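Local coordinates for protein CRISPR-associated endonuclease Cas12b (Alicyclobacillus acidoterrestris, PDB 5U31) that uses a guide RNA to recognise invading DNA next to a PAM and, in its native form, cuts it with a metal-dependent RuvC nuclease domain, at residues 564-570 with 841-847; 582-588 with 610-616; 686-692 with 726-730. The protein carries 3 engineered substitutions. All coordinates share one frame; numbering follows the deposited sequence.

In the fold
Contacts 1 and 2 belong to one mixed sheet of the RuvC domain and touch each other: strands 566-572 and 578-587 are neighbours in it, and the centres of the two contacts lie about 12 Å apart. Contact 1 is almost wholly buried, a parallel pairing between chain regions far apart in sequence, with mainly apolar side chains on both faces. Contact 2 is an antiparallel pairing of nearby strands, buried where it meets the guide RNA and exposed toward Lys588 and Asn610. Contact 3 lies about 58 Å from contact 1, centre to centre, in the helical REC2 domain; here two helices meet mainly through side chains, with one weak hydrogen bond beside an indole, and a guide-RNA ribose bonds to a backbone oxygen.

Contact 1 (564-570 with 841-847); sequences GLRVMSV and PPCQLIL
Pro841 lies over the guanidinium of Arg566: its CB sits above the centre of that flat group, 3.5 Å from Arg566 NH2, and the two side chains cross at a slant. Arg566 gets there with CG anti to its carbonyl carbon (chi1 -64°) and an extended chain up to NE, running past the backbone oxygen of Pro842. Salt bridges from NH2 to Asp552 and from NE to Glu616 hold the guanidinium against the proline and limit its rotation.

Gln844 takes both backbone polar groups of Arg566. Its chain folds at chi2 (79°), which turns OE1 back to accept from Arg566 N at 2.8 Å, nearly straight at 170° and in the carbonyl plane of the amide; its own N donates to Arg566 O. The amide NE2 is held by Leu561 O.

From here the two strands run parallel. Leu845 O accepts from Met568 N at 2.9 Å, Leu847 N donates to Met568 O, and Leu847 O accepts from Val570 N. On one face Val567 and Leu845 project together from neighbouring strands, with CG1 of Val567 3.8 Å from CD2 of Leu845. Helix 977-990 covers this face, and Ser569 OG bonds to Ala982 O of that helix. On the other face the selenomethionine Met568 runs alongside Ile846 and bends at its last torsion, bringing Met568 CE to 3.9 Å from Ile846 CG1. Cys843 SG packs 3.8 Å from Met568 CB, and helix 796-822 closes this side.

Both strands lead to engineered alanines, Ala571 and Ala849, at positions assigned to the active site. Adjacent parallel strands that carry catalytic positions, between helices, are the centre of the RNase H-like fold of RuvC nucleases.

Contact 2 (582-588 with 610-616); sequences VFRVARK and NLVAVHE. With nucleotides of chain B.
The first torsions of Phe583 and His615 set how their rings meet: CG of His615 is anti to the backbone N (chi1 -178°), while CG of Phe583 lies beside its own N, which swings the phenyl ring across to the neighbouring strand. The strands form an antiparallel pair in the RuvC sheet, and these two residues are a non-hydrogen-bonded pair in it. His615 CA stands over the phenyl face, 3.8 Å from the ring centroid of Phe583. Farther out, the imidazole turns its edge to that face in an offset edge-to-face pair with planes at 76°. Phe603 meets the same phenyl ring almost in parallel, and helix 977-990 touches both aromatic residues.

On the other side of the sheet a bend at chi3 (60°) folds the guanidinium of Arg584 beside Val614, whose CB is over one face near the rim. Glu616 comes in at the guanidinium edge, its carboxylate turned steeply against that plane, and forms a salt bridge through OE2 to Arg584 NE. The modelled 2.5 Å between Arg584 NE and Glu616 OE2 is doubtful as an exact length. Its other oxygen, OE1, is the one paired with Arg566, so the carboxylate links two arginines.

Backbone bonds run the length of the pair. Arg584 and Val614 bond both ways, with Arg584 N 2.7 Å from Val614 O; Ala586 and Val612 do the same, with Val612 N 2.8 Å from Ala586 O. Lys588 N closes the exposed end on Asn610 O at 2.7 Å.

His615 binds the guide RNA, and Ser618 OG bonds its NE2. The modelled approach of ND1 to the G7 phosphate of chain B is too close to trust. Over one face of the imidazole, the ribose O4' of A6 of chain B lies 3.6 Å from His615 CE1.

Contact 3 (686-692 with 726-730); sequences TPDWREA and HMGKQ. With nucleotides of chain B.
Gln730 NE2 donates a weak bond, 3.4 Å long, to Thr686 OG1, a hydroxyl shared by three groups. Trp689 N also reaches Thr686 OG1 weakly at 3.4 Å, the capping bond of an N-cap residue at the start of helix 687-701. Gln649 OE1 is the third partner, and the same glutamine's NE2 holds Gln730 OE1, so one amide from helix 641-658 ties the threonine to the glutamine. The Gln730 amide is thereby held at both ends. Its NE2 also lies 2.8 Å from Asp688 OD1, with the carboxylate and amide planes steeply inclined to each other.

Segments 687-692 and 726-730 run antiparallel, their axes at 169°, and Trp689 lies between them. With CG anti to the backbone N (chi1 -174°), its indole packs on helix 709-739, where NE1 bonds to Val723 O. The selenomethionine Met727 bends at its last torsion and lays CE over the rim of the indole face, 3.4 Å from Trp689 CZ2. Its selenium stands farther off above that face, a Met-aromatic contact at some distance.

His726 crosses the indole at a slant: the ring planes make 42°, neither stacked nor edge-to-face, and His726 CD2 is 3.6 Å from Trp689 CD1. Ala692 CB and Asp688 OD1 both meet the edge of the imidazole, with Asp688 OD1 3.2 Å from His726 NE2. Elsewhere on this helix Gly728 O accepts from the ribose O2' of C48 of chain B at 3.1 Å, bringing the guide RNA against the REC2 domain.

The join therefore combines an apolar indole contact with two weak bonds at Thr686 OG1, backed by Gln649. Near His726, the Asp688 carboxylate may polarise the imidazole and could favour a second proton on it.

Contact 1 (564-570 with 841-847)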
loop_
_atom_site.group_PDB
_atom_site.type_symbol
_atom_site.label_atom_id
_atom_site.label_comp_id
_atom_site.label_asym_id
_atom_site.label_seq_id
_atom_site.Cartn_x
_atom_site.Cartn_y
_atom_site.Cartn_z
ATOM N N GLY A 564 -4.115 -23.115 25.655
ATOM C CA GLY A 564 -4.105 -23.610 24.299
ATOM C C GLY A 564 -3.119 -22.858 23.426
ATOM O O GLY A 564 -2.528 -21.847 23.813
ATOM N N LEU A 565 -2.940 -23.376 22.213
ATOM C CA LEU A 565 -2.008 -22.778 21.257
ATOM C C LEU A 565 -2.588 -22.998 19.862
ATOM O O LEU A 565 -2.502 -24.104 19.321
ATOM C CB LEU A 565 -0.620 -23.388 21.398
ATOM C CG LEU A 565 0.530 -22.675 20.685
ATOM C CD1 LEU A 565 0.594 -21.210 21.094
ATOM C CD2 LEU A 565 1.848 -23.373 20.972
ATOM N N ARG A 566 -3.178 -21.946 19.293
ATOM C CA ARG A 566 -3.855 -22.020 18.006
ATOM C C ARG A 566 -3.334 -20.942 17.070
ATOM O O ARG A 566 -2.995 -19.835 17.495
ATOM C CB ARG A 566 -5.371 -21.858 18.150
ATOM C CG ARG A 566 -6.045 -22.958 18.929
ATOM C CD ARG A 566 -7.473 -22.592 19.289
ATOM N NE ARG A 566 -8.182 -23.768 19.777
ATOM C CZ ARG A 566 -8.142 -24.187 21.034
ATOM N NH1 ARG A 566 -8.804 -25.279 21.391
ATOM N NH2 ARG A 566 -7.444 -23.513 21.936
ATOM N N VAL A 567 -3.297 -21.274 15.782
ATOM C CA VAL A 567 -2.835 -20.369 14.738
ATOM C C VAL A 567 -3.911 -20.295 13.664
ATOM O O VAL A 567 -4.446 -21.327 13.245
ATOM C CB VAL A 567 -1.499 -20.834 14.128
ATOM C CG1 VAL A 567 -1.083 -19.910 12.994
ATOM C CG2 VAL A 567 -0.417 -20.908 15.192
HETATM N N MSE A 568 -4.224 -19.085 13.220
HETATM C CA MSE A 568 -5.169 -18.927 12.127
HETATM C C MSE A 568 -4.460 -18.413 10.882
HETATM O O MSE A 568 -3.823 -17.363 10.915
HETATM C CB MSE A 568 -6.295 -17.976 12.518
HETATM C CG MSE A 568 -7.403 -17.910 11.492
HETATM SE SE MSE A 568 -8.706 -16.528 11.896
HETATM C CE MSE A 568 -7.570 -14.979 11.587
ATOM N N SER A 569 -4.559 -19.158 9.785
ATOM C CA SER A 569 -3.970 -18.730 8.526
ATOM C C SER A 569 -5.032 -18.043 7.684
ATOM O O SER A 569 -6.207 -18.413 7.723
ATOM C CB SER A 569 -3.365 -19.910 7.767
ATOM O OG SER A 569 -4.312 -20.943 7.589
ATOM N N VAL A 570 -4.616 -17.027 6.936
ATOM C CA VAL A 570 -5.535 -16.161 6.212
ATOM C C VAL A 570 -5.067 -16.041 4.773
ATOM O O VAL A 570 -3.910 -15.689 4.520
ATOM C CB VAL A 570 -5.631 -14.767 6.858
ATOM C CG1 VAL A 570 -6.615 -13.896 6.096
ATOM C CG2 VAL A 570 -6.023 -14.884 8.313
ATOM N N PRO A 841 -12.375 -20.773 21.203
ATOM C CA PRO A 841 -11.120 -20.354 21.819
ATOM C C PRO A 841 -10.302 -19.529 20.848
ATOM O O PRO A 841 -10.330 -19.765 19.626
ATOM C CB PRO A 841 -10.430 -21.684 22.148
ATOM C CG PRO A 841 -11.543 -22.659 22.275
ATOM C CD PRO A 841 -12.553 -22.234 21.255
ATOM N N PRO A 842 -9.543 -18.560 21.347
ATOM C CA PRO A 842 -8.827 -17.651 20.451
ATOM C C PRO A 842 -7.555 -18.271 19.893
ATOM O O PRO A 842 -7.038 -19.277 20.388
ATOM C CB PRO A 842 -8.500 -16.459 21.354
ATOM C CG PRO A 842 -8.308 -17.082 22.686
ATOM C CD PRO A 842 -9.295 -18.237 22.762
ATOM N N CYS A 843 -7.056 -17.637 18.837
ATOM C CA CYS A 843 -5.789 -17.990 18.216
ATOM C C CYS A 843 -4.748 -16.953 18.605
ATOM O O CYS A 843 -5.001 -15.749 18.506
ATOM C CB CYS A 843 -5.918 -18.043 16.694
ATOM S SG CYS A 843 -7.247 -19.071 16.074
ATOM N N GLN A 844 -3.576 -17.415 19.036
ATOM C CA GLN A 844 -2.531 -16.487 19.442
ATOM C C GLN A 844 -1.763 -15.905 18.264
ATOM O O GLN A 844 -1.070 -14.898 18.438
ATOM C CB GLN A 844 -1.557 -17.169 20.408
ATOM C CG GLN A 844 -2.169 -17.570 21.746
ATOM C CD GLN A 844 -2.965 -18.851 21.651
ATOM O OE1 GLN A 844 -2.836 -19.597 20.683
ATOM N NE2 GLN A 844 -3.800 -19.112 22.651
ATOM N N LEU A 845 -1.879 -16.492 17.076
ATOM C CA LEU A 845 -1.139 -16.030 15.911
ATOM C C LEU A 845 -2.055 -15.993 14.697
ATOM O O LEU A 845 -2.863 -16.902 14.489
ATOM C CB LEU A 845 0.069 -16.934 15.636
ATOM C CG LEU A 845 0.809 -16.803 14.305
ATOM C CD1 LEU A 845 1.393 -15.412 14.139
ATOM C CD2 LEU A 845 1.900 -17.854 14.221
ATOM N N ILE A 846 -1.927 -14.929 13.908
ATOM C CA ILE A 846 -2.569 -14.811 12.603
ATOM C C ILE A 846 -1.484 -14.963 11.549
ATOM O O ILE A 846 -0.549 -14.156 11.491
ATOM C CB ILE A 846 -3.304 -13.472 12.446
ATOM C CG1 ILE A 846 -4.496 -13.403 13.392
ATOM C CG2 ILE A 846 -3.769 -13.274 11.017
ATOM C CD1 ILE A 846 -5.112 -12.040 13.445
ATOM N N LEU A 847 -1.602 -15.995 10.719
ATOM C CA LEU A 847 -0.565 -16.341 9.751
ATOM C C LEU A 847 -1.027 -15.935 8.355
ATOM O O LEU A 847 -1.883 -16.595 7.758
ATOM C CB LEU A 847 -0.250 -17.835 9.808
ATOM C CG LEU A 847 0.948 -18.265 8.962
ATOM C CD1 LEU A 847 2.202 -17.562 9.433
ATOM C CD2 LEU A 847 1.129 -19.768 9.008
#

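Contact 2 (582-588 with 610-616)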
loop_
_atom_site.group_PDB
_atom_site.type_symbol
_atom_site.label_atom_id
_atom_site.label_comp_id
_atom_site.label_asym_id
_atom_site.label_seq_id
_atom_site.Cartn_x
_atom_site.Cartn_y
_atom_site.Cartn_z
ATOM N N VAL A 582 -8.337 -22.585 11.057
ATOM C CA VAL A 582 -7.812 -22.550 12.415
ATOM C C VAL A 582 -7.286 -23.934 12.763
ATOM O O VAL A 582 -7.955 -24.943 12.506
ATOM C CB VAL A 582 -8.889 -22.092 13.416
ATOM C CG1 VAL A 582 -8.365 -22.159 14.835
ATOM C CG2 VAL A 582 -9.338 -20.688 13.092
ATOM N N PHE A 583 -6.089 -23.981 13.335
ATOM C CA PHE A 583 -5.457 -25.222 13.747
ATOM C C PHE A 583 -5.043 -25.116 15.207
ATOM O O PHE A 583 -4.668 -24.042 15.684
ATOM C CB PHE A 583 -4.231 -25.550 12.883
ATOM C CG PHE A 583 -4.558 -26.208 11.574
ATOM C CD1 PHE A 583 -4.294 -27.553 11.375
ATOM C CD2 PHE A 583 -5.124 -25.483 10.539
ATOM C CE1 PHE A 583 -4.587 -28.163 10.169
ATOM C CE2 PHE A 583 -5.419 -26.088 9.328
ATOM C CZ PHE A 583 -5.151 -27.432 9.144
ATOM N N ARG A 584 -5.112 -26.242 15.909
ATOM C CA ARG A 584 -4.782 -26.319 17.324
ATOM C C ARG A 584 -3.648 -27.314 17.523
ATOM O O ARG A 584 -3.640 -28.388 16.916
ATOM C CB ARG A 584 -6.013 -26.736 18.151
ATOM C CG ARG A 584 -5.720 -27.707 19.292
ATOM C CD ARG A 584 -6.994 -28.129 20.023
ATOM N NE ARG A 584 -7.944 -28.806 19.143
ATOM C CZ ARG A 584 -8.093 -30.124 19.075
ATOM N NH1 ARG A 584 -7.357 -30.915 19.841
ATOM N NH2 ARG A 584 -8.981 -30.654 18.245
ATOM N N VAL A 585 -2.682 -26.949 18.362
ATOM C CA VAL A 585 -1.618 -27.877 18.731
ATOM C C VAL A 585 -2.153 -28.819 19.801
ATOM O O VAL A 585 -2.743 -28.377 20.792
ATOM C CB VAL A 585 -0.373 -27.121 19.221
ATOM C CG1 VAL A 585 0.769 -28.091 19.454
ATOM C CG2 VAL A 585 0.037 -26.063 18.220
ATOM N N ALA A 586 -1.957 -30.118 19.598
ATOM C CA ALA A 586 -2.499 -31.111 20.516
ATOM C C ALA A 586 -1.676 -32.386 20.421
ATOM O O ALA A 586 -0.998 -32.638 19.422
ATOM C CB ALA A 586 -3.973 -31.408 20.217
ATOM N N ARG A 587 -1.741 -33.184 21.484
ATOM C CA ARG A 587 -1.100 -34.491 21.477
ATOM C C ARG A 587 -1.815 -35.415 20.502
ATOM O O ARG A 587 -3.040 -35.365 20.361
ATOM C CB ARG A 587 -1.116 -35.109 22.875
ATOM C CG ARG A 587 -0.524 -34.247 23.975
ATOM C CD ARG A 587 -0.555 -34.991 25.302
ATOM N NE ARG A 587 -0.278 -34.118 26.439
ATOM C CZ ARG A 587 -0.315 -34.510 27.709
ATOM N NH1 ARG A 587 -0.618 -35.768 28.009
ATOM N NH2 ARG A 587 -0.052 -33.647 28.682
ATOM N N LYS A 588 -1.046 -36.278 19.836
ATOM C CA LYS A 588 -1.657 -37.223 18.911
ATOM C C LYS A 588 -2.580 -38.211 19.617
ATOM O O LYS A 588 -3.329 -38.926 18.942
ATOM C CB LYS A 588 -0.573 -37.966 18.123
ATOM C CG LYS A 588 -1.055 -38.489 16.770
ATOM C CD LYS A 588 0.088 -39.003 15.902
ATOM C CE LYS A 588 -0.425 -39.471 14.540
ATOM N NZ LYS A 588 0.649 -40.026 13.665
ATOM N N ASN A 610 5.048 -36.332 19.431
ATOM C CA ASN A 610 3.834 -36.525 20.209
ATOM C C ASN A 610 2.763 -35.498 19.866
ATOM O O ASN A 610 1.582 -35.739 20.138
ATOM C CB ASN A 610 4.167 -36.470 21.705
ATOM C CG ASN A 610 3.046 -37.007 22.581
ATOM O OD1 ASN A 610 2.181 -37.756 22.121
ATOM N ND2 ASN A 610 3.063 -36.630 23.857
ATOM N N LEU A 611 3.142 -34.383 19.247
ATOM C CA LEU A 611 2.239 -33.270 18.992
ATOM C C LEU A 611 1.913 -33.160 17.509
ATOM O O LEU A 611 2.765 -33.417 16.651
ATOM C CB LEU A 611 2.847 -31.956 19.487
ATOM C CG LEU A 611 2.941 -31.838 21.008
ATOM C CD1 LEU A 611 3.589 -30.530 21.404
ATOM C CD2 LEU A 611 1.562 -31.971 21.644
ATOM N N VAL A 612 0.671 -32.774 17.219
ATOM C CA VAL A 612 0.203 -32.526 15.864
ATOM C C VAL A 612 -0.543 -31.198 15.852
ATOM O O VAL A 612 -0.797 -30.591 16.892
ATOM C CB VAL A 612 -0.695 -33.665 15.335
ATOM C CG1 VAL A 612 0.092 -34.950 15.237
ATOM C CG2 VAL A 612 -1.899 -33.860 16.236
ATOM N N ALA A 613 -0.882 -30.742 14.649
ATOM C CA ALA A 613 -1.658 -29.519 14.449
ATOM C C ALA A 613 -3.029 -29.921 13.919
ATOM O O ALA A 613 -3.185 -30.204 12.730
ATOM C CB ALA A 613 -0.949 -28.566 13.494
ATOM N N VAL A 614 -4.019 -29.930 14.802
ATOM C CA VAL A 614 -5.354 -30.422 14.482
ATOM C C VAL A 614 -6.178 -29.296 13.875
ATOM O O VAL A 614 -6.250 -28.197 14.435
ATOM C CB VAL A 614 -6.038 -30.983 15.737
ATOM C CG1 VAL A 614 -7.436 -31.464 15.409
ATOM C CG2 VAL A 614 -5.208 -32.104 16.323
ATOM N N HIS A 615 -6.815 -29.572 12.739
ATOM C CA HIS A 615 -7.698 -28.593 12.118
ATOM C C HIS A 615 -8.968 -28.425 12.946
ATOM O O HIS A 615 -9.653 -29.403 13.258
ATOM C CB HIS A 615 -8.048 -29.020 10.692
ATOM C CG HIS A 615 -8.925 -28.049 9.962
ATOM N ND1 HIS A 615 -10.296 -28.179 9.897
ATOM C CD2 HIS A 615 -8.621 -26.932 9.258
ATOM C CE1 HIS A 615 -10.798 -27.181 9.189
ATOM N NE2 HIS A 615 -9.803 -26.414 8.786
ATOM N N GLU A 616 -9.285 -27.180 13.299
ATOM C CA GLU A 616 -10.491 -26.861 14.053
ATOM C C GLU A 616 -11.637 -26.428 13.150
ATOM O O GLU A 616 -12.728 -27.004 13.215
ATOM C CB GLU A 616 -10.198 -25.763 15.082
ATOM C CG GLU A 616 -9.162 -26.142 16.126
ATOM C CD GLU A 616 -9.762 -26.333 17.503
ATOM O OE1 GLU A 616 -10.333 -25.363 18.047
ATOM O OE2 GLU A 616 -9.668 -27.459 18.035
ATOM P P G B 7 -12.176 -31.196 9.015
ATOM O OP1 G B 7 -11.714 -29.800 9.034
ATOM O OP2 G B 7 -11.735 -32.101 10.103
ATOM O "O5'" G B 7 -13.769 -31.191 9.018
ATOM C "C5'" G B 7 -14.484 -30.065 9.525
ATOM C "C4'" G B 7 -15.959 -30.336 9.680
ATOM O "O4'" G B 7 -16.491 -30.833 8.426
ATOM C "C3'" G B 7 -16.331 -31.367 10.742
ATOM O "O3'" G B 7 -17.581 -31.007 11.324
ATOM C "C2'" G B 7 -16.509 -32.642 9.929
ATOM O "O2'" G B 7 -17.371 -33.591 10.524
ATOM C "C1'" G B 7 -17.085 -32.101 8.624
ATOM N N9 G B 7 -16.771 -32.922 7.454
ATOM C C8 G B 7 -15.537 -33.100 6.876
ATOM N N7 G B 7 -15.570 -33.883 5.835
ATOM C C5 G B 7 -16.907 -34.243 5.720
ATOM C C6 G B 7 -17.559 -35.082 4.781
ATOM O O6 G B 7 -17.064 -35.696 3.829
ATOM N N1 G B 7 -18.923 -35.172 5.033
ATOM C C2 G B 7 -19.577 -34.539 6.058
ATOM N N2 G B 7 -20.897 -34.747 6.138
ATOM N N3 G B 7 -18.984 -33.757 6.940
ATOM C C4 G B 7 -17.660 -33.653 6.710
ATOM P P A B 6 -10.064 -32.018 3.107
ATOM O OP1 A B 6 -8.849 -32.078 2.261
ATOM O OP2 A B 6 -10.390 -33.162 4.002
ATOM O "O5'" A B 6 -9.969 -30.683 3.967
ATOM C "C5'" A B 6 -9.360 -30.682 5.251
ATOM C "C4'" A B 6 -10.363 -30.362 6.326
ATOM O "O4'" A B 6 -10.890 -29.038 6.051
ATOM C "C3'" A B 6 -11.555 -31.321 6.372
ATOM O "O3'" A B 6 -11.773 -31.953 7.653
ATOM C "C2'" A B 6 -12.746 -30.494 5.869
ATOM O "O2'" A B 6 -13.973 -30.738 6.517
ATOM C "C1'" A B 6 -12.302 -29.048 6.056
ATOM N N9 A B 6 -12.780 -28.227 4.942
ATOM C C8 A B 6 -12.464 -28.410 3.618
ATOM N N7 A B 6 -13.058 -27.573 2.804
ATOM C C5 A B 6 -13.837 -26.797 3.646
ATOM C C6 A B 6 -14.712 -25.730 3.391
ATOM N N6 A B 6 -14.949 -25.252 2.168
ATOM N N1 A B 6 -15.335 -25.165 4.445
ATOM C C2 A B 6 -15.095 -25.652 5.669
ATOM N N3 A B 6 -14.297 -26.652 6.039
ATOM C C4 A B 6 -13.687 -27.191 4.968
#

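Contact 3 (686-692 with 726-730)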
loop_
_atom_site.group_PDB
_atom_site.type_symbol
_atom_site.label_atom_id
_atom_site.label_comp_id
_atom_site.label_asym_id
_atom_site.label_seq_id
_atom_site.Cartn_x
_atom_site.Cartn_y
_atom_site.Cartn_z
ATOM N N THR A 686 -27.761 2.923 -26.703
ATOM C CA THR A 686 -29.162 3.227 -26.483
ATOM C C THR A 686 -29.878 3.330 -27.827
ATOM O O THR A 686 -29.256 3.648 -28.843
ATOM C CB THR A 686 -29.317 4.537 -25.713
ATOM O OG1 THR A 686 -29.126 5.644 -26.602
ATOM C CG2 THR A 686 -28.295 4.613 -24.586
ATOM N N PRO A 687 -31.184 3.051 -27.863
ATOM C CA PRO A 687 -31.888 3.102 -29.157
ATOM C C PRO A 687 -31.894 4.484 -29.790
ATOM O O PRO A 687 -31.515 4.626 -30.960
ATOM C CB PRO A 687 -33.301 2.617 -28.800
ATOM C CG PRO A 687 -33.432 2.853 -27.328
ATOM C CD PRO A 687 -32.067 2.615 -26.769
ATOM N N ASP A 688 -32.296 5.514 -29.043
ATOM C CA ASP A 688 -32.532 6.821 -29.652
ATOM C C ASP A 688 -31.235 7.479 -30.110
ATOM O O ASP A 688 -31.213 8.155 -31.146
ATOM C CB ASP A 688 -33.286 7.725 -28.679
ATOM C CG ASP A 688 -32.650 7.761 -27.307
ATOM O OD1 ASP A 688 -31.860 8.692 -27.038
ATOM O OD2 ASP A 688 -32.932 6.850 -26.501
ATOM N N TRP A 689 -30.142 7.305 -29.358
ATOM C CA TRP A 689 -28.877 7.883 -29.799
ATOM C C TRP A 689 -28.295 7.116 -30.977
ATOM O O TRP A 689 -27.661 7.715 -31.853
ATOM C CB TRP A 689 -27.859 7.930 -28.660
ATOM C CG TRP A 689 -26.599 8.648 -29.068
ATOM C CD1 TRP A 689 -26.347 9.986 -28.967
ATOM C CD2 TRP A 689 -25.439 8.068 -29.675
ATOM N NE1 TRP A 689 -25.098 10.270 -29.462
ATOM C CE2 TRP A 689 -24.521 9.109 -29.902
ATOM C CE3 TRP A 689 -25.086 6.768 -30.044
ATOM C CZ2 TRP A 689 -23.276 8.889 -30.485
ATOM C CZ3 TRP A 689 -23.846 6.553 -30.615
ATOM C CH2 TRP A 689 -22.957 7.606 -30.828
ATOM N N ARG A 690 -28.488 5.798 -31.008
ATOM C CA ARG A 690 -28.049 5.018 -32.158
ATOM C C ARG A 690 -28.793 5.434 -33.420
ATOM O O ARG A 690 -28.191 5.552 -34.492
ATOM C CB ARG A 690 -28.243 3.530 -31.877
ATOM C CG ARG A 690 -27.998 2.622 -33.059
ATOM C CD ARG A 690 -28.079 1.173 -32.622
ATOM N NE ARG A 690 -29.333 0.880 -31.933
ATOM C CZ ARG A 690 -29.595 -0.265 -31.314
ATOM N NH1 ARG A 690 -28.690 -1.231 -31.292
ATOM N NH2 ARG A 690 -30.765 -0.443 -30.714
ATOM N N GLU A 691 -30.102 5.676 -33.309
ATOM C CA GLU A 691 -30.859 6.142 -34.466
ATOM C C GLU A 691 -30.342 7.490 -34.950
ATOM O O GLU A 691 -30.237 7.724 -36.159
ATOM C CB GLU A 691 -32.346 6.223 -34.126
ATOM C CG GLU A 691 -32.967 4.876 -33.791
ATOM C CD GLU A 691 -34.473 4.946 -33.615
ATOM O OE1 GLU A 691 -35.090 5.913 -34.113
ATOM O OE2 GLU A 691 -35.036 4.032 -32.976
ATOM N N ALA A 692 -30.007 8.386 -34.019
ATOM C CA ALA A 692 -29.441 9.676 -34.401
ATOM C C ALA A 692 -28.105 9.497 -35.107
ATOM O O ALA A 692 -27.819 10.177 -36.101
ATOM C CB ALA A 692 -29.283 10.564 -33.167
ATOM N N HIS A 726 -26.734 15.504 -28.196
ATOM C CA HIS A 726 -27.727 14.493 -27.846
ATOM C C HIS A 726 -27.231 13.628 -26.695
ATOM O O HIS A 726 -27.911 13.482 -25.674
ATOM C CB HIS A 726 -28.049 13.638 -29.076
ATOM C CG HIS A 726 -29.114 12.609 -28.850
ATOM N ND1 HIS A 726 -29.880 12.562 -27.705
ATOM C CD2 HIS A 726 -29.541 11.587 -29.631
ATOM C CE1 HIS A 726 -30.729 11.553 -27.789
ATOM N NE2 HIS A 726 -30.543 10.946 -28.947
HETATM N N MSE A 727 -26.039 13.061 -26.836
HETATM C CA MSE A 727 -25.487 12.219 -25.786
HETATM C C MSE A 727 -25.202 13.021 -24.522
HETATM O O MSE A 727 -25.110 12.465 -23.429
HETATM C CB MSE A 727 -24.213 11.533 -26.260
HETATM C CG MSE A 727 -23.891 10.291 -25.464
HETATM SE SE MSE A 727 -22.038 9.746 -25.626
HETATM C CE MSE A 727 -21.876 9.857 -27.556
ATOM N N GLY A 728 -25.051 14.336 -24.683
ATOM C CA GLY A 728 -24.829 15.188 -23.528
ATOM C C GLY A 728 -26.030 15.231 -22.605
ATOM O O GLY A 728 -25.881 15.294 -21.381
ATOM N N LYS A 729 -27.236 15.205 -23.173
ATOM C CA LYS A 729 -28.426 15.135 -22.336
ATOM C C LYS A 729 -28.565 13.764 -21.690
ATOM O O LYS A 729 -29.150 13.647 -20.608
ATOM C CB LYS A 729 -29.674 15.473 -23.153
ATOM C CG LYS A 729 -29.759 16.933 -23.584
ATOM C CD LYS A 729 -31.104 17.244 -24.218
ATOM C CE LYS A 729 -31.249 18.729 -24.527
ATOM N NZ LYS A 729 -32.613 19.057 -25.035
ATOM N N GLN A 730 -28.030 12.723 -22.329
ATOM C CA GLN A 730 -28.075 11.395 -21.728
ATOM C C GLN A 730 -27.117 11.290 -20.549
ATOM O O GLN A 730 -27.428 10.633 -19.549
ATOM C CB GLN A 730 -27.753 10.330 -22.776
ATOM C CG GLN A 730 -28.697 10.325 -23.955
ATOM C CD GLN A 730 -28.445 9.166 -24.892
ATOM O OE1 GLN A 730 -27.414 8.495 -24.813
ATOM N NE2 GLN A 730 -29.395 8.918 -25.787
ATOM P P C B 48 -26.350 21.958 -19.802
ATOM O OP1 C B 48 -27.557 21.742 -18.964
ATOM O OP2 C B 48 -25.417 23.064 -19.469
ATOM O "O5'" C B 48 -25.497 20.614 -19.838
ATOM C "C5'" C B 48 -26.059 19.421 -20.362
ATOM C "C4'" C B 48 -25.021 18.347 -20.550
ATOM O "O4'" C B 48 -24.161 18.673 -21.669
ATOM C "C3'" C B 48 -24.055 18.135 -19.400
ATOM O "O3'" C B 48 -24.607 17.370 -18.346
ATOM C "C2'" C B 48 -22.868 17.465 -20.082
ATOM O "O2'" C B 48 -23.119 16.084 -20.292
ATOM C "C1'" C B 48 -22.862 18.167 -21.440
ATOM N N1 C B 48 -21.899 19.286 -21.492
ATOM C C2 C B 48 -20.569 18.986 -21.773
ATOM O O2 C B 48 -20.258 17.804 -21.953
ATOM N N3 C B 48 -19.664 19.984 -21.837
ATOM C C4 C B 48 -20.055 21.243 -21.634
ATOM N N4 C B 48 -19.124 22.200 -21.706
ATOM C C5 C B 48 -21.411 21.581 -21.349
ATOM C C6 C B 48 -22.295 20.578 -21.288
#